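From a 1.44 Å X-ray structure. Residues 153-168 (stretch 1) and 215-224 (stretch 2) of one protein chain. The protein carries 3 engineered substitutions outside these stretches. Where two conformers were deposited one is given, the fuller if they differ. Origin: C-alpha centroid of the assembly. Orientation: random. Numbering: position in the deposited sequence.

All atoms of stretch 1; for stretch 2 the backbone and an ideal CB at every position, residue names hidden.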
# COMPACT_ATOMS: atom_id res chain seq x y z
N ASN A 153 6.06 -4.87 1.73
CA ASN A 153 6.67 -5.94 2.53
C ASN A 153 8.18 -6.07 2.30
O ASN A 153 8.76 -7.12 2.59
CB ASN A 153 5.96 -7.30 2.32
CG ASN A 153 4.92 -7.57 3.38
OD1 ASN A 153 5.22 -7.46 4.57
ND2 ASN A 153 3.68 -7.82 2.97
N THR A 154 8.81 -4.94 1.90
CA THR A 154 10.26 -4.85 1.77
C THR A 154 10.71 -3.46 2.15
O THR A 154 10.01 -2.49 1.79
CB THR A 154 10.71 -5.15 0.29
OG1 THR A 154 10.31 -6.49 -0.06
CG2 THR A 154 12.23 -5.07 0.13
N ALA A 155 11.82 -3.37 2.90
CA ALA A 155 12.50 -2.11 3.18
C ALA A 155 13.56 -1.94 2.11
O ALA A 155 14.44 -2.78 1.97
CB ALA A 155 13.12 -2.14 4.61
N HIS A 156 13.48 -0.83 1.36
CA HIS A 156 14.28 -0.72 0.14
C HIS A 156 15.77 -0.65 0.45
O HIS A 156 16.59 -1.41 -0.13
CB HIS A 156 13.82 0.52 -0.63
CG HIS A 156 14.47 0.67 -1.96
ND1 HIS A 156 14.36 1.83 -2.69
CD2 HIS A 156 15.24 -0.18 -2.68
CE1 HIS A 156 15.05 1.69 -3.82
NE2 HIS A 156 15.59 0.48 -3.84
N LYS A 157 16.17 0.27 1.32
CA LYS A 157 17.58 0.60 1.58
C LYS A 157 17.86 0.44 3.08
O LYS A 157 16.92 0.31 3.89
CB LYS A 157 17.93 2.04 1.11
CG LYS A 157 17.69 2.24 -0.38
CD LYS A 157 17.96 3.70 -0.77
CE LYS A 157 17.68 3.99 -2.23
NZ LYS A 157 18.86 3.64 -3.08
N GLU A 158 19.14 0.43 3.45
CA GLU A 158 19.50 0.31 4.87
C GLU A 158 18.84 1.40 5.70
O GLU A 158 18.45 1.14 6.84
CB GLU A 158 21.03 0.33 5.03
CG GLU A 158 21.68 -0.97 4.49
CD GLU A 158 23.13 -1.12 4.88
OE1 GLU A 158 23.56 -0.42 5.82
OE2 GLU A 158 23.84 -1.92 4.22
N ILE A 159 18.67 2.60 5.13
CA ILE A 159 18.05 3.69 5.88
C ILE A 159 16.56 3.39 6.14
O ILE A 159 15.94 4.07 6.99
CB ILE A 159 18.22 5.03 5.13
CG1 ILE A 159 17.99 6.24 6.01
CG2 ILE A 159 17.42 5.10 3.85
CD1 ILE A 159 18.27 7.52 5.26
N ASP A 160 15.98 2.39 5.44
CA ASP A 160 14.56 2.10 5.60
C ASP A 160 14.24 1.12 6.72
O ASP A 160 13.09 0.73 6.89
CB ASP A 160 14.00 1.60 4.28
CG ASP A 160 14.04 2.67 3.22
OD1 ASP A 160 13.49 3.77 3.53
OD2 ASP A 160 14.60 2.48 2.12
N LEU A 161 15.20 0.74 7.55
CA LEU A 161 14.88 0.02 8.77
C LEU A 161 15.90 0.30 9.85
O LEU A 161 17.02 0.73 9.57
CB LEU A 161 14.73 -1.52 8.54
CG LEU A 161 15.98 -2.36 8.30
CD1 LEU A 161 15.61 -3.89 8.32
CD2 LEU A 161 16.60 -2.01 6.92
N ALA A 162 15.50 0.09 11.10
CA ALA A 162 16.38 0.41 12.21
C ALA A 162 17.54 -0.55 12.40
O ALA A 162 18.58 -0.11 12.89
CB ALA A 162 15.57 0.47 13.53
N ARG A 163 17.37 -1.82 12.05
CA ARG A 163 18.40 -2.82 12.28
C ARG A 163 18.75 -3.57 11.02
O ARG A 163 18.51 -4.79 10.92
CB ARG A 163 17.93 -3.79 13.35
CG ARG A 163 17.45 -3.10 14.63
CD ARG A 163 18.59 -2.53 15.45
NE ARG A 163 18.22 -2.57 16.87
CZ ARG A 163 17.92 -1.50 17.60
NH1 ARG A 163 17.95 -0.29 17.07
NH2 ARG A 163 17.59 -1.65 18.88
N PRO A 164 19.33 -2.87 10.04
CA PRO A 164 19.61 -3.55 8.77
C PRO A 164 20.57 -4.70 8.93
O PRO A 164 20.37 -5.74 8.30
CB PRO A 164 20.24 -2.46 7.89
CG PRO A 164 20.71 -1.42 8.84
CD PRO A 164 19.74 -1.45 10.01
N LYS A 165 21.55 -4.61 9.81
CA LYS A 165 22.55 -5.68 9.81
C LYS A 165 22.10 -6.92 10.59
O LYS A 165 22.81 -7.93 10.63
CB LYS A 165 23.90 -5.13 10.28
CG LYS A 165 24.36 -3.95 9.38
CD LYS A 165 25.78 -3.47 9.65
CE LYS A 165 26.82 -4.57 9.33
NZ LYS A 165 27.81 -4.82 10.42
N GLN A 166 20.91 -6.88 11.18
CA GLN A 166 20.34 -8.06 11.81
C GLN A 166 19.35 -8.79 10.92
O GLN A 166 18.84 -9.87 11.28
CB GLN A 166 19.65 -7.65 13.12
CG GLN A 166 20.63 -7.10 14.17
CD GLN A 166 21.62 -8.14 14.71
OE1 GLN A 166 21.66 -9.30 14.26
NE2 GLN A 166 22.44 -7.72 15.66
N ASN A 167 19.03 -8.19 9.76
CA ASN A 167 17.89 -8.63 8.96
C ASN A 167 18.20 -9.01 7.51
O ASN A 167 17.28 -9.28 6.75
CB ASN A 167 16.77 -7.59 9.01
CG ASN A 167 16.07 -7.64 10.36
OD1 ASN A 167 15.40 -8.60 10.66
ND2 ASN A 167 16.23 -6.59 11.15
N GLU A 168 19.47 -9.13 7.17
CA GLU A 168 19.84 -9.40 5.78
C GLU A 168 19.49 -10.80 5.34
O GLU A 168 19.43 -11.06 4.13
CB GLU A 168 21.32 -9.13 5.57
CG GLU A 168 21.63 -7.62 5.70
CD GLU A 168 23.15 -7.41 5.77
OE1 GLU A 168 23.82 -7.94 6.69
OE2 GLU A 168 23.66 -6.75 4.87
N UNK A 215 10.28 2.42 20.96
CA UNK A 215 11.71 2.64 20.75
C UNK A 215 12.02 2.88 19.29
O UNK A 215 13.18 2.98 18.90
CB UNK A 215 12.52 1.45 21.26
N UNK A 216 10.99 2.93 18.45
CA UNK A 216 11.13 3.14 17.00
C UNK A 216 12.03 2.11 16.33
O UNK A 216 12.78 2.44 15.40
CB UNK A 216 11.68 4.54 16.73
N UNK A 217 11.91 0.86 16.74
CA UNK A 217 12.63 -0.19 16.03
C UNK A 217 11.73 -0.63 14.90
O UNK A 217 10.96 -1.60 15.06
CB UNK A 217 13.00 -1.36 16.94
N UNK A 218 11.82 0.05 13.77
CA UNK A 218 10.84 -0.10 12.72
C UNK A 218 11.42 -0.39 11.37
O UNK A 218 12.67 -0.42 11.18
CB UNK A 218 9.98 1.16 12.63
N UNK A 219 10.49 -0.57 10.43
CA UNK A 219 10.82 -0.79 9.01
C UNK A 219 9.91 0.07 8.21
O UNK A 219 8.73 0.17 8.56
CB UNK A 219 10.69 -2.26 8.60
N UNK A 220 10.37 0.63 7.09
CA UNK A 220 9.46 1.29 6.14
C UNK A 220 9.07 0.28 5.08
O UNK A 220 9.85 -0.04 4.17
CB UNK A 220 10.10 2.52 5.50
N UNK A 221 7.88 -0.29 5.26
CA UNK A 221 7.32 -1.31 4.36
C UNK A 221 6.24 -0.76 3.46
O UNK A 221 5.84 -1.44 2.51
CB UNK A 221 6.75 -2.48 5.17
N UNK A 222 5.72 0.43 3.79
CA UNK A 222 4.55 0.99 3.11
C UNK A 222 4.99 2.21 2.35
O UNK A 222 5.72 3.06 2.88
CB UNK A 222 3.43 1.34 4.09
N UNK A 223 4.50 2.34 1.11
CA UNK A 223 4.99 3.34 0.17
C UNK A 223 3.85 3.88 -0.68
O UNK A 223 2.82 3.21 -0.84
CB UNK A 223 6.08 2.75 -0.72
N UNK A 224 4.07 5.06 -1.24
CA UNK A 224 3.26 5.45 -2.39
C UNK A 224 4.24 5.79 -3.48
O UNK A 224 5.10 6.67 -3.34
CB UNK A 224 2.32 6.62 -2.08

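Position 215 directs its CA-to-CB bond toward stretch 1, but no atom there lies within 5.5 Å of the ideal CB. Nothing visible selects a side chain here; a long polar one could reach toward the Arg163 guanidinium. It is Arg215, whose NH1 and Arg163 NH2 both donate to water 3, at 2.9 and 3.1 Å.

Position 216 has phi/psi of 56/40, a left-handed conformation that favours glycine, asparagine or aspartate. Asn216 fits that rule, and its side chain stays 6.5 Å or more from stretch 1.

At 217 the ideal CB sits 4.6 Å from Ala162 CB and 5.0 Å from Arg163 CZ. A medium beta-branched residue suits: valine, isoleucine, perhaps threonine. Val217 sets CG1 4.3 Å from Ala162 CB, while CG2 lies over one face of the Arg163 guanidinium, 4.0 Å from NH2.

The ideal CB of 218 points away, so stretch 1 would accept many residues, glycine among them, and uses the carbonyl, which accepts from Ala162 N at 2.9 Å. The residue is Gly218, and its O also meets Leu161 CA at 3.3 Å in a CA-H...O contact.

Position 219 is bridged to Leu161 through the backbone. Its ideal CB lies 4.1 Å from Leu161 CB and 4.7 Å from Ala155 CB. A large apolar or aromatic residue would cover this patch. Trp219 does so, with chi1 in m bringing the indole nearer. Leu161 CD1 stands 3.5 Å from the centroid of the six-membered ring, almost on its normal, a CH-pi contact; Ala155 CB comes within 4.0 Å of CE3, and Asn167 CG within 3.3 Å of CZ2.

At 220 the backbone N donates to Asp160 O at 2.7 Å, nearly straight. The same residue offers a carboxylate, so a basic chain, lysine or arginine, is the natural answer. Arg220 reaches it with NE to OD1 of Asp160 at 2.8 Å, a salt bridge reinforced by NH1 to the same OD1 at 3.0 Å.

The ideal CB of 221 lies 4.2 Å from Asn153 N and 4.6 Å from Thr154 N, against main chain; a branched or flexible apolar residue could pack there. Leu221 places CD2 3.7 Å from Thr154 C.

Position 222 points away, and stretch 1 does not choose among residues; it is Asp222.

Position 223 points toward stretch 1 across a gap, beyond which lie Thr154 O and His156 N. A long side chain whose tip can both donate and accept would suit, a hydroxyl on a ring for instance. Tyr223 OH donates to Thr154 O at 2.8 Å and accepts weakly from His156 N at 3.0 Å.

Position 224 is out of reach, so nothing in stretch 1 constrains it; it is Val224.

Stretch 2 215-224: RNVGWRLDYV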
# COMPACT_ATOMS: atom_id res chain seq x y z
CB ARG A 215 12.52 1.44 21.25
CG ARG A 215 12.56 1.40 22.78
CD ARG A 215 13.32 0.18 23.33
NE ARG A 215 12.48 -1.02 23.35
CZ ARG A 215 12.56 -2.01 22.48
NH1 ARG A 215 13.46 -1.96 21.52
NH2 ARG A 215 11.72 -3.06 22.58
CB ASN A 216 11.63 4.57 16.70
CG ASN A 216 11.25 4.99 15.26
OD1 ASN A 216 10.23 4.55 14.72
ND2 ASN A 216 12.05 5.85 14.65
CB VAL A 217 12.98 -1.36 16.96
CG1 VAL A 217 13.83 -2.40 16.22
CG2 VAL A 217 13.77 -0.85 18.17
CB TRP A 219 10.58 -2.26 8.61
CG TRP A 219 11.32 -3.34 9.32
CD1 TRP A 219 11.46 -3.54 10.66
CD2 TRP A 219 11.94 -4.46 8.67
NE1 TRP A 219 12.16 -4.71 10.90
CE2 TRP A 219 12.46 -5.29 9.69
CE3 TRP A 219 12.10 -4.83 7.32
CZ2 TRP A 219 13.13 -6.49 9.41
CZ3 TRP A 219 12.78 -6.05 7.04
CH2 TRP A 219 13.27 -6.85 8.09
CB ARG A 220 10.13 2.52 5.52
CG ARG A 220 9.10 3.42 4.85
CD ARG A 220 9.71 4.80 4.48
NE ARG A 220 10.79 4.66 3.48
CZ ARG A 220 10.68 4.92 2.17
NH1 ARG A 220 11.74 4.74 1.36
NH2 ARG A 220 9.55 5.40 1.64
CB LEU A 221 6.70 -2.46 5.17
CG LEU A 221 7.67 -3.12 6.17
CD1 LEU A 221 6.98 -4.26 6.88
CD2 LEU A 221 8.91 -3.67 5.41
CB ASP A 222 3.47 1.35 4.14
CG ASP A 222 3.08 0.13 4.92
OD1 ASP A 222 2.26 -0.67 4.41
OD2 ASP A 222 3.66 -0.08 6.01
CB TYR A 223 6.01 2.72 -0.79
CG TYR A 223 7.23 2.07 -0.20
CD1 TYR A 223 7.15 0.81 0.41
CD2 TYR A 223 8.49 2.66 -0.34
CE1 TYR A 223 8.28 0.18 0.92
CE2 TYR A 223 9.65 2.04 0.19
CZ TYR A 223 9.51 0.78 0.78
OH TYR A 223 10.66 0.17 1.23
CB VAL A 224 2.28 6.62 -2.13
CG1 VAL A 224 1.38 6.81 -3.34
CG2 VAL A 224 1.43 6.38 -0.86
O HOH W 1 14.75 4.81 0.67
O HOH W 2 14.69 -2.83 12.20
O HOH W 3 15.88 -0.41 21.20
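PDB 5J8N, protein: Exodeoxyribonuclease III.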